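Local coordinates for CDP-4-keto-6-deoxy-D-glucose-3-dehydrase (Yersinia pseudotuberculosis, PDB 3BB8), which probably catalyses the vitamin B6-dependent C3 dehydration of CDP-4-keto-6-deoxy-D-glucose, a step in making deoxysugars of lipopolysaccharide, at residues L13-A18 / I41-L46; V50-D55 / T292-A297; V139-Y144 / D402-Q407; G197-G202 / N339-W344; F330-E335 / T350-S355. The protein carries 1 engineered substitution. All blocks are in the same frame, centred on the assembly; numbering follows the deposited sequence.

Interaction 1: residues L13-A18 / I41-L46; sequences LVAQYA and IGTKEL
Thr43, the first residue of helix 43-55, is straddled by Ala15 and Ala18, where the N-terminal helices 6-15 and 17-21 dock on this protein of aspartate aminotransferase fold. Gly42 is the N-cap of helix 43-55. The threonine makes the tight half of the contact with both of its branches. With OG1 anti to its own carbonyl carbon (chi1 -57°), the hydroxyl is turned to Ala18, whose CB lies 3.3 Å from Thr43 OG1, while the methyl CG2 meets Ala15, 3.3 Å from Ala15 CB and just as near its CA. The Ala15 side of Thr43 is the one nearer solvent: Ala15 and Thr43 remain partly exposed, whereas Ala18 is buried, and Gln16 and Lys44 turn outward. Thr43 OG1 also has a weak hydrogen bond with Glu19.

Looser packing lies one helical turn further on, in the buried half. Val14 and Leu46 pass obliquely, and Val14 CG1 comes no nearer than 4.1 Å to Leu46 CB. Leu46 also packs on Ser53 of the second subunit, which places this half at the dimer interface; Tyr17, nearby, packs on Arg7 of that subunit. No hydrogen bond joins the two segments. The junction between the short helices is held internally instead, for Val14 O accepts both Tyr17 N, at 2.8 Å, and Ala18 N, at 2.9 Å.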
# COMPACT_ATOMS: atom_id res chain seq x y z
N LEU A 13 7.62 7.83 -31.11
CA LEU A 13 7.93 9.11 -30.48
C LEU A 13 8.39 8.94 -29.04
O LEU A 13 8.95 9.86 -28.43
CB LEU A 13 6.71 10.03 -30.53
CG LEU A 13 6.10 10.30 -31.91
CD1 LEU A 13 5.03 11.37 -31.79
CD2 LEU A 13 7.19 10.75 -32.88
N VAL A 14 8.16 7.75 -28.49
CA VAL A 14 8.57 7.44 -27.13
C VAL A 14 9.97 6.83 -27.17
O VAL A 14 10.87 7.28 -26.45
CB VAL A 14 7.58 6.45 -26.45
CG1 VAL A 14 8.16 5.93 -25.15
CG2 VAL A 14 6.26 7.15 -26.18
N ALA A 15 10.15 5.82 -28.01
CA ALA A 15 11.45 5.16 -28.14
C ALA A 15 12.54 6.15 -28.54
O ALA A 15 13.72 5.90 -28.35
CB ALA A 15 11.36 4.03 -29.16
N GLN A 16 12.12 7.29 -29.10
CA GLN A 16 13.06 8.31 -29.54
C GLN A 16 13.21 9.41 -28.49
O GLN A 16 14.16 10.19 -28.53
CB GLN A 16 12.60 8.90 -30.87
CG GLN A 16 12.45 7.86 -31.98
CD GLN A 16 11.76 8.41 -33.23
OE1 GLN A 16 11.47 7.66 -34.16
NE2 GLN A 16 11.51 9.71 -33.24
N TYR A 17 12.26 9.47 -27.56
CA TYR A 17 12.31 10.45 -26.49
C TYR A 17 13.21 9.87 -25.42
O TYR A 17 13.87 10.60 -24.67
CB TYR A 17 10.91 10.68 -25.91
CG TYR A 17 10.89 11.65 -24.74
CD1 TYR A 17 10.61 13.00 -24.93
CD2 TYR A 17 11.18 11.22 -23.44
CE1 TYR A 17 10.62 13.90 -23.87
CE2 TYR A 17 11.20 12.11 -22.37
CZ TYR A 17 10.92 13.45 -22.59
OH TYR A 17 10.96 14.35 -21.54
N ALA A 18 13.24 8.54 -25.36
CA ALA A 18 14.04 7.82 -24.38
C ALA A 18 15.53 7.86 -24.73
O ALA A 18 16.38 7.72 -23.85
CB ALA A 18 13.56 6.37 -24.30
N ILE A 41 16.43 2.58 -16.13
CA ILE A 41 15.29 2.38 -17.02
C ILE A 41 15.56 2.98 -18.39
O ILE A 41 16.42 3.85 -18.54
CB ILE A 41 14.02 3.04 -16.45
CG1 ILE A 41 14.19 4.56 -16.42
CG2 ILE A 41 13.73 2.48 -15.06
CD1 ILE A 41 12.93 5.33 -16.10
N GLY A 42 14.81 2.52 -19.38
CA GLY A 42 14.97 3.02 -20.73
C GLY A 42 13.72 2.97 -21.57
O GLY A 42 12.59 2.97 -21.06
N THR A 43 13.92 2.93 -22.89
CA THR A 43 12.85 2.90 -23.87
C THR A 43 11.72 1.93 -23.53
O THR A 43 10.56 2.32 -23.48
CB THR A 43 13.40 2.55 -25.26
OG1 THR A 43 14.42 3.50 -25.61
CG2 THR A 43 12.30 2.57 -26.30
N LYS A 44 12.07 0.67 -23.29
CA LYS A 44 11.07 -0.34 -22.98
C LYS A 44 10.17 0.05 -21.80
O LYS A 44 8.95 -0.02 -21.89
CB LYS A 44 11.75 -1.67 -22.70
CG LYS A 44 10.82 -2.87 -22.75
CD LYS A 44 10.30 -3.11 -24.17
CE LYS A 44 9.51 -4.41 -24.26
NZ LYS A 44 9.23 -4.79 -25.68
N GLU A 45 10.78 0.48 -20.69
CA GLU A 45 10.02 0.87 -19.52
C GLU A 45 9.02 1.97 -19.84
O GLU A 45 7.83 1.83 -19.55
CB GLU A 45 10.92 1.35 -18.38
CG GLU A 45 11.77 0.27 -17.70
CD GLU A 45 12.91 -0.22 -18.57
OE1 GLU A 45 13.42 0.60 -19.36
OE2 GLU A 45 13.31 -1.39 -18.46
N LEU A 46 9.49 3.05 -20.44
CA LEU A 46 8.60 4.16 -20.77
C LEU A 46 7.52 3.76 -21.76
O LEU A 46 6.39 4.25 -21.68
CB LEU A 46 9.37 5.36 -21.32
CG LEU A 46 10.13 6.21 -20.29
CD1 LEU A 46 11.41 5.48 -19.89
CD2 LEU A 46 10.45 7.57 -20.88

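Interaction 2: residues V50-D55 / T292-A297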
# COMPACT_ATOMS: atom_id res chain seq x y z
N VAL A 50 3.35 3.62 -21.08
CA VAL A 50 2.47 4.37 -21.96
C VAL A 50 1.35 3.44 -22.42
O VAL A 50 0.19 3.84 -22.47
CB VAL A 50 3.23 4.95 -23.17
CG1 VAL A 50 2.25 5.39 -24.25
CG2 VAL A 50 4.04 6.16 -22.73
N GLU A 51 1.71 2.20 -22.74
CA GLU A 51 0.71 1.23 -23.17
C GLU A 51 -0.35 1.09 -22.09
O GLU A 51 -1.55 1.21 -22.37
CB GLU A 51 1.34 -0.13 -23.44
CG GLU A 51 1.94 -0.24 -24.83
CD GLU A 51 1.59 -1.55 -25.50
OE1 GLU A 51 2.12 -2.61 -25.07
OE2 GLU A 51 0.76 -1.53 -26.44
N ALA A 52 0.09 0.83 -20.87
CA ALA A 52 -0.81 0.67 -19.73
C ALA A 52 -1.64 1.94 -19.55
O ALA A 52 -2.84 1.87 -19.27
CB ALA A 52 -0.01 0.37 -18.47
N SER A 53 -1.01 3.09 -19.70
CA SER A 53 -1.73 4.35 -19.55
C SER A 53 -2.85 4.43 -20.58
O SER A 53 -3.97 4.84 -20.27
CB SER A 53 -0.79 5.54 -19.74
OG SER A 53 0.26 5.54 -18.78
N LEU A 54 -2.54 4.03 -21.81
CA LEU A 54 -3.52 4.06 -22.88
C LEU A 54 -4.64 3.04 -22.67
O LEU A 54 -5.79 3.31 -23.01
CB LEU A 54 -2.83 3.83 -24.23
CG LEU A 54 -1.82 4.91 -24.63
CD1 LEU A 54 -1.21 4.55 -25.97
CD2 LEU A 54 -2.49 6.27 -24.71
N ASP A 55 -4.30 1.89 -22.10
CA ASP A 55 -5.27 0.84 -21.83
C ASP A 55 -6.49 1.39 -21.10
O ASP A 55 -7.61 0.94 -21.33
CB ASP A 55 -4.64 -0.27 -20.99
CG ASP A 55 -3.75 -1.19 -21.80
OD1 ASP A 55 -3.43 -0.81 -22.95
OD2 ASP A 55 -3.37 -2.28 -21.30
N THR A 292 -1.14 -0.65 -9.46
CA THR A 292 -1.76 -0.36 -10.74
C THR A 292 -1.05 -1.13 -11.86
O THR A 292 0.06 -1.62 -11.67
CB THR A 292 -1.68 1.14 -11.07
OG1 THR A 292 -0.32 1.50 -11.30
CG2 THR A 292 -2.24 1.96 -9.91
N ASP A 293 -1.69 -1.22 -13.02
CA ASP A 293 -1.06 -1.93 -14.13
C ASP A 293 0.09 -1.06 -14.64
O ASP A 293 1.04 -1.57 -15.24
CB ASP A 293 -2.08 -2.24 -15.23
CG ASP A 293 -1.89 -3.64 -15.84
OD1 ASP A 293 -1.65 -4.60 -15.07
OD2 ASP A 293 -2.00 -3.79 -17.07
N MET A 294 0.01 0.25 -14.39
CA MET A 294 1.07 1.16 -14.81
C MET A 294 2.38 0.70 -14.17
O MET A 294 3.40 0.52 -14.85
CB MET A 294 0.78 2.59 -14.35
CG MET A 294 -0.36 3.26 -15.08
SD MET A 294 -2.02 2.79 -14.51
CE MET A 294 -2.19 3.85 -13.08
N GLN A 295 2.34 0.51 -12.86
CA GLN A 295 3.49 0.03 -12.12
C GLN A 295 3.87 -1.34 -12.67
O GLN A 295 5.04 -1.62 -12.91
CB GLN A 295 3.17 -0.07 -10.63
CG GLN A 295 3.03 1.27 -9.92
CD GLN A 295 2.12 1.21 -8.69
OE1 GLN A 295 0.90 1.36 -8.78
NE2 GLN A 295 2.72 0.97 -7.53
N ALA A 296 2.87 -2.19 -12.86
CA ALA A 296 3.13 -3.53 -13.38
C ALA A 296 3.92 -3.48 -14.69
O ALA A 296 4.82 -4.28 -14.91
CB ALA A 296 1.81 -4.27 -13.60
N ALA A 297 3.57 -2.53 -15.55
CA ALA A 297 4.23 -2.37 -16.85
C ALA A 297 5.72 -2.10 -16.68
O ALA A 297 6.56 -2.81 -17.25
CB ALA A 297 3.58 -1.21 -17.62
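Ala52 packs against Met294 and Ala297 without any aromatic ring from either segment; the flat groups, the Asp293 carboxylate and the Gln295 amide, belong to the start of helix 293-323, and the Gln295 side chain is directed away from helix 43-55. Thr292 OG1 reaches Gln295 OE1 in the amide plane, on a lone pair, at 2.8 Å, whereas Thr292 N bonds the same oxygen from 51° above that plane. Gln295 N in turn donates to Thr292 OG1 (3.2 Å), completing a capping box. The Asp293 carboxylate is held by backbone N-H groups: OD1 accepts Gly61 N and Asn64 N, and OD2 accepts Phe63 N.

The two helices run nearly antiparallel, at 159°, their short axes only 8.4 Å apart. A methyl group makes this possible: Ala52 CB lies 3.9 Å from both Met294 CA and Asp293 O, and 4.0 Å from Ala297 CB. Val50 and Gln295 each pack on their own counterparts in the second subunit.

Asp55 OD2 and Asp293 OD2 are 4.7 Å apart. Their repulsion is probably offset by the salt bridges of Asp55 to Arg62 and Arg7, and by the backbone N-H groups that bind Asp293.

Interaction 3: residues V139-Y144 / D402-Q407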
# COMPACT_ATOMS: atom_id res chain seq x y z
N VAL A 139 24.51 -10.70 14.41
CA VAL A 139 24.89 -11.01 13.04
C VAL A 139 26.40 -11.21 12.97
O VAL A 139 27.10 -11.12 13.98
CB VAL A 139 24.51 -9.87 12.07
CG1 VAL A 139 23.00 -9.68 12.05
CG2 VAL A 139 25.21 -8.59 12.49
N ASP A 140 26.90 -11.48 11.76
CA ASP A 140 28.33 -11.69 11.55
C ASP A 140 28.89 -10.69 10.55
O ASP A 140 28.24 -10.34 9.57
CB ASP A 140 28.59 -13.12 11.08
CG ASP A 140 29.99 -13.29 10.52
OD1 ASP A 140 30.19 -13.02 9.32
OD2 ASP A 140 30.89 -13.71 11.28
N ILE A 141 30.11 -10.23 10.81
CA ILE A 141 30.91 -9.55 9.79
C ILE A 141 31.97 -10.48 9.22
O ILE A 141 32.53 -11.32 9.93
CB ILE A 141 31.59 -8.29 10.35
CG1 ILE A 141 30.57 -7.39 11.04
CG2 ILE A 141 32.31 -7.54 9.24
CD1 ILE A 141 31.18 -6.40 12.01
N PRO A 142 32.24 -10.34 7.92
CA PRO A 142 31.72 -9.21 7.15
C PRO A 142 30.71 -9.65 6.10
O PRO A 142 30.59 -9.03 5.05
CB PRO A 142 32.97 -8.65 6.47
CG PRO A 142 33.88 -9.83 6.34
CD PRO A 142 33.63 -10.67 7.56
N THR A 143 29.98 -10.73 6.40
CA THR A 143 28.82 -11.11 5.60
C THR A 143 27.61 -10.25 5.95
O THR A 143 26.73 -10.04 5.11
CB THR A 143 28.46 -12.59 5.80
OG1 THR A 143 27.86 -12.77 7.09
CG2 THR A 143 29.71 -13.46 5.71
N TYR A 144 27.57 -9.77 7.18
CA TYR A 144 26.48 -8.91 7.63
C TYR A 144 25.11 -9.60 7.69
O TYR A 144 24.08 -8.95 7.58
CB TYR A 144 26.42 -7.64 6.77
CG TYR A 144 27.73 -6.91 6.74
CD1 TYR A 144 28.63 -7.08 5.68
CD2 TYR A 144 28.13 -6.10 7.81
CE1 TYR A 144 29.87 -6.46 5.68
CE2 TYR A 144 29.37 -5.49 7.82
CZ TYR A 144 30.24 -5.68 6.75
OH TYR A 144 31.49 -5.08 6.76
N ASP A 402 26.04 -3.75 17.03
CA ASP A 402 26.45 -2.43 17.51
C ASP A 402 27.63 -1.94 16.69
O ASP A 402 27.72 -0.76 16.35
CB ASP A 402 26.84 -2.49 18.99
CG ASP A 402 25.65 -2.39 19.91
OD1 ASP A 402 24.78 -1.54 19.66
OD2 ASP A 402 25.59 -3.16 20.90
N ARG A 403 28.53 -2.85 16.36
CA ARG A 403 29.70 -2.47 15.58
C ARG A 403 29.23 -1.97 14.22
O ARG A 403 29.79 -1.01 13.68
CB ARG A 403 30.65 -3.66 15.41
CG ARG A 403 32.06 -3.24 15.08
CD ARG A 403 32.93 -4.41 14.67
NE ARG A 403 34.23 -3.95 14.20
CZ ARG A 403 34.99 -4.62 13.33
NH1 ARG A 403 34.57 -5.79 12.84
NH2 ARG A 403 36.16 -4.13 12.96
N ILE A 404 28.20 -2.61 13.67
CA ILE A 404 27.69 -2.21 12.37
C ILE A 404 27.04 -0.85 12.47
O ILE A 404 27.22 0.00 11.60
CB ILE A 404 26.65 -3.24 11.84
CG1 ILE A 404 27.35 -4.57 11.53
CG2 ILE A 404 25.97 -2.70 10.59
CD1 ILE A 404 26.43 -5.65 11.02
N MET A 405 26.30 -0.64 13.55
CA MET A 405 25.62 0.63 13.77
C MET A 405 26.64 1.76 13.83
O MET A 405 26.38 2.86 13.33
CB MET A 405 24.82 0.59 15.08
CG MET A 405 24.15 1.91 15.43
SD MET A 405 23.47 1.90 17.10
CE MET A 405 24.98 1.69 18.04
N ASN A 406 27.79 1.49 14.44
CA ASN A 406 28.83 2.51 14.59
C ASN A 406 29.89 2.59 13.51
O ASN A 406 30.32 3.68 13.15
CB ASN A 406 29.58 2.32 15.91
CG ASN A 406 28.72 2.59 17.11
OD1 ASN A 406 28.21 3.70 17.28
ND2 ASN A 406 28.55 1.58 17.96
N GLN A 407 30.31 1.44 12.99
CA GLN A 407 31.41 1.42 12.03
C GLN A 407 31.15 0.99 10.59
O GLN A 407 32.05 1.08 9.75
CB GLN A 407 32.52 0.54 12.60
CG GLN A 407 32.96 0.93 14.01
CD GLN A 407 33.73 2.23 14.02
OE1 GLN A 407 34.77 2.34 13.37
NE2 GLN A 407 33.24 3.21 14.75
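Ile404 pushes its terminal methyl, CD1, between Val139 and Tyr144. Its CG1 is anti to the carbonyl carbon and its CD1 is fully extended beyond that (chi2 179°), which carries the methyl away from the helix backbone toward the loop. There Ile404 CD1 lies 3.5 Å from Val139 CG2, a tight methyl-methyl contact made by the valine branch that sits between backbone N and carbonyl carbon. The same methyl meets Tyr144 at the ring edge and in the ring plane, 3.7 Å from Tyr144 CD2, so the phenol is touched at its rim and not over a face.

Ile141 packs alongside, against Arg403. Its CG1 is anti to the carbonyl carbon, and an extended chi2 (160°) sets CD1 against the arginine, 3.5 Å from Arg403 NH1 and 3.8 Å from Arg403 CD. The two side chains cross at about a right angle, and Ile141 CD1 also approaches Ile404 CG1 at 4.3 Å. Arg403, extended from CG to NE, thus runs past an apolar neighbour on its way to ionic partners: NH2 pairs with Glu332 and NE with Glu353.

The loop that carries these groups turns sharply through a cis peptide before Pro142. Within it Thr143 OG1 donates to Asp140 OD1 (3.2 Å), on the anti side of the carboxylate.

The contact closes the end of strand 133-140, in the large mixed sheet, against helix 399-407. Strand 347-351 flanks both: Ile141 and Arg403 touch Thr350, Tyr144 touches Pro348, and the backbone of Gln407 bonds that of Leu351.

Interaction 4: residues G197-G202 / N339-W344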
# COMPACT_ATOMS: atom_id res chain seq x y z
N GLY A 197 17.79 -12.44 -7.32
CA GLY A 197 18.81 -13.04 -8.16
C GLY A 197 19.87 -13.77 -7.36
O GLY A 197 20.68 -14.51 -7.91
N SER A 198 19.87 -13.57 -6.04
CA SER A 198 20.83 -14.22 -5.18
C SER A 198 20.53 -15.71 -5.11
O SER A 198 19.37 -16.11 -5.05
CB SER A 198 20.78 -13.62 -3.77
OG SER A 198 21.41 -12.35 -3.73
N THR A 199 21.59 -16.51 -5.11
CA THR A 199 21.44 -17.95 -5.03
C THR A 199 22.26 -18.48 -3.86
O THR A 199 23.24 -17.87 -3.44
CB THR A 199 21.93 -18.64 -6.33
OG1 THR A 199 23.35 -18.49 -6.45
CG2 THR A 199 21.27 -18.02 -7.54
N TYR A 200 21.83 -19.61 -3.32
CA TYR A 200 22.51 -20.26 -2.21
C TYR A 200 22.48 -21.75 -2.50
O TYR A 200 21.41 -22.35 -2.58
CB TYR A 200 21.79 -19.97 -0.89
CG TYR A 200 22.42 -20.66 0.32
CD1 TYR A 200 22.23 -22.02 0.55
CD2 TYR A 200 23.19 -19.94 1.23
CE1 TYR A 200 22.80 -22.65 1.66
CE2 TYR A 200 23.77 -20.55 2.34
CZ TYR A 200 23.57 -21.91 2.56
OH TYR A 200 24.11 -22.51 3.67
N ASP A 201 23.66 -22.33 -2.68
CA ASP A 201 23.75 -23.75 -2.98
C ASP A 201 23.11 -23.97 -4.35
O ASP A 201 22.53 -25.02 -4.62
CB ASP A 201 23.02 -24.56 -1.90
CG ASP A 201 23.35 -26.04 -1.94
OD1 ASP A 201 24.56 -26.37 -1.97
OD2 ASP A 201 22.42 -26.87 -1.92
N GLY A 202 23.21 -22.95 -5.20
CA GLY A 202 22.65 -23.01 -6.54
C GLY A 202 21.16 -22.71 -6.65
O GLY A 202 20.67 -22.45 -7.75
N ASN A 339 29.21 -20.87 0.16
CA ASN A 339 28.34 -21.61 -0.74
C ASN A 339 27.15 -20.79 -1.21
O ASN A 339 26.01 -21.26 -1.19
CB ASN A 339 27.87 -22.91 -0.08
CG ASN A 339 27.13 -23.82 -1.04
OD1 ASN A 339 27.51 -23.95 -2.21
ND2 ASN A 339 26.09 -24.48 -0.55
N SER A 340 27.42 -19.56 -1.64
CA SER A 340 26.35 -18.69 -2.12
C SER A 340 26.87 -17.81 -3.24
O SER A 340 28.07 -17.52 -3.30
CB SER A 340 25.81 -17.82 -0.99
OG SER A 340 26.67 -16.72 -0.73
N ASP A 341 25.98 -17.38 -4.12
CA ASP A 341 26.36 -16.51 -5.22
C ASP A 341 25.50 -15.25 -5.08
O ASP A 341 24.52 -15.05 -5.79
CB ASP A 341 26.09 -17.22 -6.56
CG ASP A 341 26.69 -16.48 -7.75
OD1 ASP A 341 27.40 -15.47 -7.55
OD2 ASP A 341 26.45 -16.92 -8.90
N PRO A 342 25.88 -14.40 -4.13
CA PRO A 342 25.07 -13.23 -3.78
C PRO A 342 24.94 -12.26 -4.95
O PRO A 342 25.95 -11.84 -5.52
CB PRO A 342 25.88 -12.58 -2.65
CG PRO A 342 27.28 -12.99 -2.92
CD PRO A 342 27.21 -14.37 -3.49
N SER A 343 23.71 -11.92 -5.31
CA SER A 343 23.45 -10.78 -6.19
C SER A 343 23.52 -9.47 -5.42
O SER A 343 22.50 -8.95 -4.97
CB SER A 343 22.09 -10.93 -6.86
OG SER A 343 21.83 -9.84 -7.73
N TRP A 344 24.73 -8.93 -5.28
CA TRP A 344 24.95 -7.75 -4.45
C TRP A 344 24.04 -6.57 -4.72
O TRP A 344 23.82 -6.17 -5.87
CB TRP A 344 26.42 -7.30 -4.53
CG TRP A 344 27.36 -8.35 -4.02
CD1 TRP A 344 28.06 -9.26 -4.77
CD2 TRP A 344 27.62 -8.68 -2.65
NE1 TRP A 344 28.73 -10.14 -3.95
CE2 TRP A 344 28.48 -9.80 -2.64
CE3 TRP A 344 27.21 -8.14 -1.43
CZ2 TRP A 344 28.93 -10.40 -1.45
CZ3 TRP A 344 27.66 -8.73 -0.25
CH2 TRP A 344 28.51 -9.85 -0.27
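Thr199 and Asp341 form an antiparallel hydrogen-bonded pair, followed by Tyr200 and Ser340 as a non-hydrogen-bonded one, in two backbones whose directions differ by 179°. Asp341 N donates to Thr199 O at 2.9 Å, and the return bond from Thr199 N to Asp341 O is weak. Asp201 N reaches Asn339 O (3.0 Å), continuing the pairing.

At one end, the Asn339 amide and the Asp201 carboxylate are joined by a nearly straight bond (171°), Asn339 ND2 to Asp201 OD1, 2.8 Å long. The oxygen lies in the amide plane but is met on its anti side, and the two planes are 73° apart. At the other end Ser343 N donates to Ser198 OG (2.8 Å), and that hydroxyl bonds Gly169 O in turn. Thr199 and Asp341 point the same way, with Thr199 OG1 tightly packed 3.0 Å from Asp341 CB; the aspartate carboxylate pairs with Lys314. On the sheet face of Tyr200 and Ser340, the tyrosine ring has Asn339 O 3.9 Å above it, toward the rim.

Together with strand 203-204 this makes a small three-stranded antiparallel sheet, a hairpin joined by a strand distant in sequence. The hairpin follows closely on Asp194, a residue of the pyridoxal phosphate site.

Interaction 5: residues F330-E335 / T350-S355; sequences FIELPE and TLKEDS
Glu332 and Thr350 form an antiparallel hydrogen-bonded pair, and Ile331 with Leu351 a non-hydrogen-bonded one, at the edge of a three-stranded antiparallel sheet completed by strand 408-411. Glu332 N donates to Thr350 O in a virtually straight bond (2.9 Å, 178°), while the return bond from Thr350 N is weak. Lys352 N to Phe330 O, also 2.9 Å, runs nearly along the C=O axis. Just after the strand, Lys352 O receives both Ser355 OG, at 2.8 Å, and Ser355 N, which curls the chain into a turn.

The ionic part lies across the strands. Lys352 is extended as far as CE and then bends (chi4 -57°), placing NZ beside Glu332; the two side chains cross at about a right angle. Lys352 NZ meets Glu332 OE2 at 3.1 Å on the anti side, 23° out of the carboxylate plane. Arg403 from helix 399-407 pairs with that same oxygen.

On the face of Ile331 and Leu351 the contact is apolar. The two meet at about a right angle, Ile331 CG2 lying 3.9 Å from Leu351 CD1, and Ile331 touches Phe433. At the strand end Phe330 stacks on Phe433, and Phe330 CD1 approaches Ser355 CB at 4.4 Å. Phe330 and Ser355 belong to a pocket holding benzamidine, probably picked up from the crystallisation liquor.

Two cationic partners on OE2 would be expected to favour the ionised form of Glu332. The carboxylate of Glu353, another partner of Arg403, adds a further negative charge nearby, so the group reads as a small network of two acids and two bases.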
# COMPACT_ATOMS: atom_id res chain seq x y z
N PHE A 330 42.89 -0.62 6.87
CA PHE A 330 41.99 0.33 7.50
C PHE A 330 40.51 -0.07 7.45
O PHE A 330 39.74 0.29 8.34
CB PHE A 330 42.17 1.70 6.86
CG PHE A 330 43.58 2.17 6.88
CD1 PHE A 330 44.22 2.44 8.10
CD2 PHE A 330 44.31 2.31 5.70
CE1 PHE A 330 45.55 2.83 8.14
CE2 PHE A 330 45.65 2.71 5.73
CZ PHE A 330 46.27 2.97 6.96
N ILE A 331 40.13 -0.82 6.42
CA ILE A 331 38.75 -1.24 6.27
C ILE A 331 38.61 -2.72 5.98
O ILE A 331 39.45 -3.32 5.31
CB ILE A 331 38.05 -0.40 5.17
CG1 ILE A 331 38.82 -0.46 3.85
CG2 ILE A 331 37.98 1.05 5.59
CD1 ILE A 331 38.51 -1.65 3.01
N GLU A 332 37.55 -3.31 6.50
CA GLU A 332 37.26 -4.72 6.29
C GLU A 332 36.36 -4.85 5.07
O GLU A 332 35.27 -4.27 5.02
CB GLU A 332 36.59 -5.30 7.53
CG GLU A 332 37.58 -5.63 8.64
CD GLU A 332 36.94 -5.63 10.01
OE1 GLU A 332 35.84 -6.19 10.15
OE2 GLU A 332 37.55 -5.08 10.95
N LEU A 333 36.81 -5.62 4.08
CA LEU A 333 36.04 -5.79 2.85
C LEU A 333 34.99 -6.88 2.97
O LEU A 333 35.17 -7.86 3.69
CB LEU A 333 36.99 -6.07 1.68
CG LEU A 333 37.91 -4.89 1.36
CD1 LEU A 333 38.92 -5.30 0.30
CD2 LEU A 333 37.09 -3.71 0.89
N PRO A 334 33.87 -6.73 2.24
CA PRO A 334 32.76 -7.69 2.24
C PRO A 334 33.08 -9.10 1.77
O PRO A 334 33.95 -9.31 0.92
CB PRO A 334 31.71 -7.00 1.37
CG PRO A 334 32.53 -6.23 0.41
CD PRO A 334 33.61 -5.64 1.29
N GLU A 335 32.38 -10.08 2.33
CA GLU A 335 32.58 -11.47 1.97
C GLU A 335 31.27 -12.23 1.80
O GLU A 335 30.45 -12.32 2.72
CB GLU A 335 33.46 -12.16 3.03
CG GLU A 335 34.94 -11.87 2.88
CD GLU A 335 35.74 -12.27 4.11
OE1 GLU A 335 35.34 -13.24 4.80
OE2 GLU A 335 36.77 -11.62 4.38
N THR A 350 33.26 -2.07 6.60
CA THR A 350 33.40 -1.74 8.01
C THR A 350 34.74 -1.09 8.30
O THR A 350 35.79 -1.71 8.14
CB THR A 350 33.24 -2.99 8.90
OG1 THR A 350 31.91 -3.51 8.78
CG2 THR A 350 33.51 -2.64 10.36
N LEU A 351 34.71 0.17 8.72
CA LEU A 351 35.93 0.91 9.03
C LEU A 351 36.49 0.51 10.39
O LEU A 351 35.78 0.53 11.39
CB LEU A 351 35.66 2.42 8.99
CG LEU A 351 36.73 3.31 9.63
CD1 LEU A 351 37.94 3.44 8.71
CD2 LEU A 351 36.16 4.68 9.97
N LYS A 352 37.77 0.15 10.41
CA LYS A 352 38.41 -0.33 11.63
C LYS A 352 38.46 0.76 12.69
O LYS A 352 38.77 1.92 12.39
CB LYS A 352 39.82 -0.85 11.33
CG LYS A 352 39.85 -2.22 10.68
CD LYS A 352 41.28 -2.68 10.42
CE LYS A 352 41.31 -3.95 9.60
NZ LYS A 352 40.54 -5.05 10.24
N GLU A 353 38.16 0.39 13.93
CA GLU A 353 38.14 1.35 15.03
C GLU A 353 39.50 1.99 15.24
O GLU A 353 39.61 3.19 15.50
CB GLU A 353 37.66 0.67 16.32
CG GLU A 353 36.19 0.29 16.32
CD GLU A 353 35.94 -1.08 15.71
OE1 GLU A 353 36.79 -1.54 14.91
OE2 GLU A 353 34.91 -1.69 16.03
N ASP A 354 40.55 1.17 15.14
CA ASP A 354 41.91 1.63 15.43
C ASP A 354 42.53 2.34 14.23
O ASP A 354 43.74 2.52 14.17
CB ASP A 354 42.78 0.45 15.86
CG ASP A 354 43.04 -0.53 14.73
OD1 ASP A 354 43.04 -0.09 13.55
OD2 ASP A 354 43.23 -1.73 15.01
N SER A 355 41.68 2.74 13.29
CA SER A 355 42.14 3.42 12.09
C SER A 355 42.53 4.86 12.39
O SER A 355 43.19 5.51 11.59
CB SER A 355 41.06 3.41 11.01
OG SER A 355 39.98 4.25 11.38

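How the interactions relate
Interactions 1 and 2 lie on the opposite side of the chain centre from interaction 3. They share helix 43-55, their centres 14 Å apart; Val14 CG2 touches Val50 CG2 at 4.2 Å, and both face the second subunit. Interactions 3 and 5, with centres 10 Å apart, are joined by a salt bridge of Arg403 NH2 with Glu332 OE2 and a probable hydrogen bond between Tyr144 OH and Thr350 OG1, each 2.6 Å. Interaction 4 lies about 6 Å from interaction 3 by nearest atoms and touches interaction 5 through Trp344 and Glu335. Side chains of Ser198 and Tyr144 are each about 11 Å from a bound pyridoxal phosphate, and that of Met294 about 13 Å.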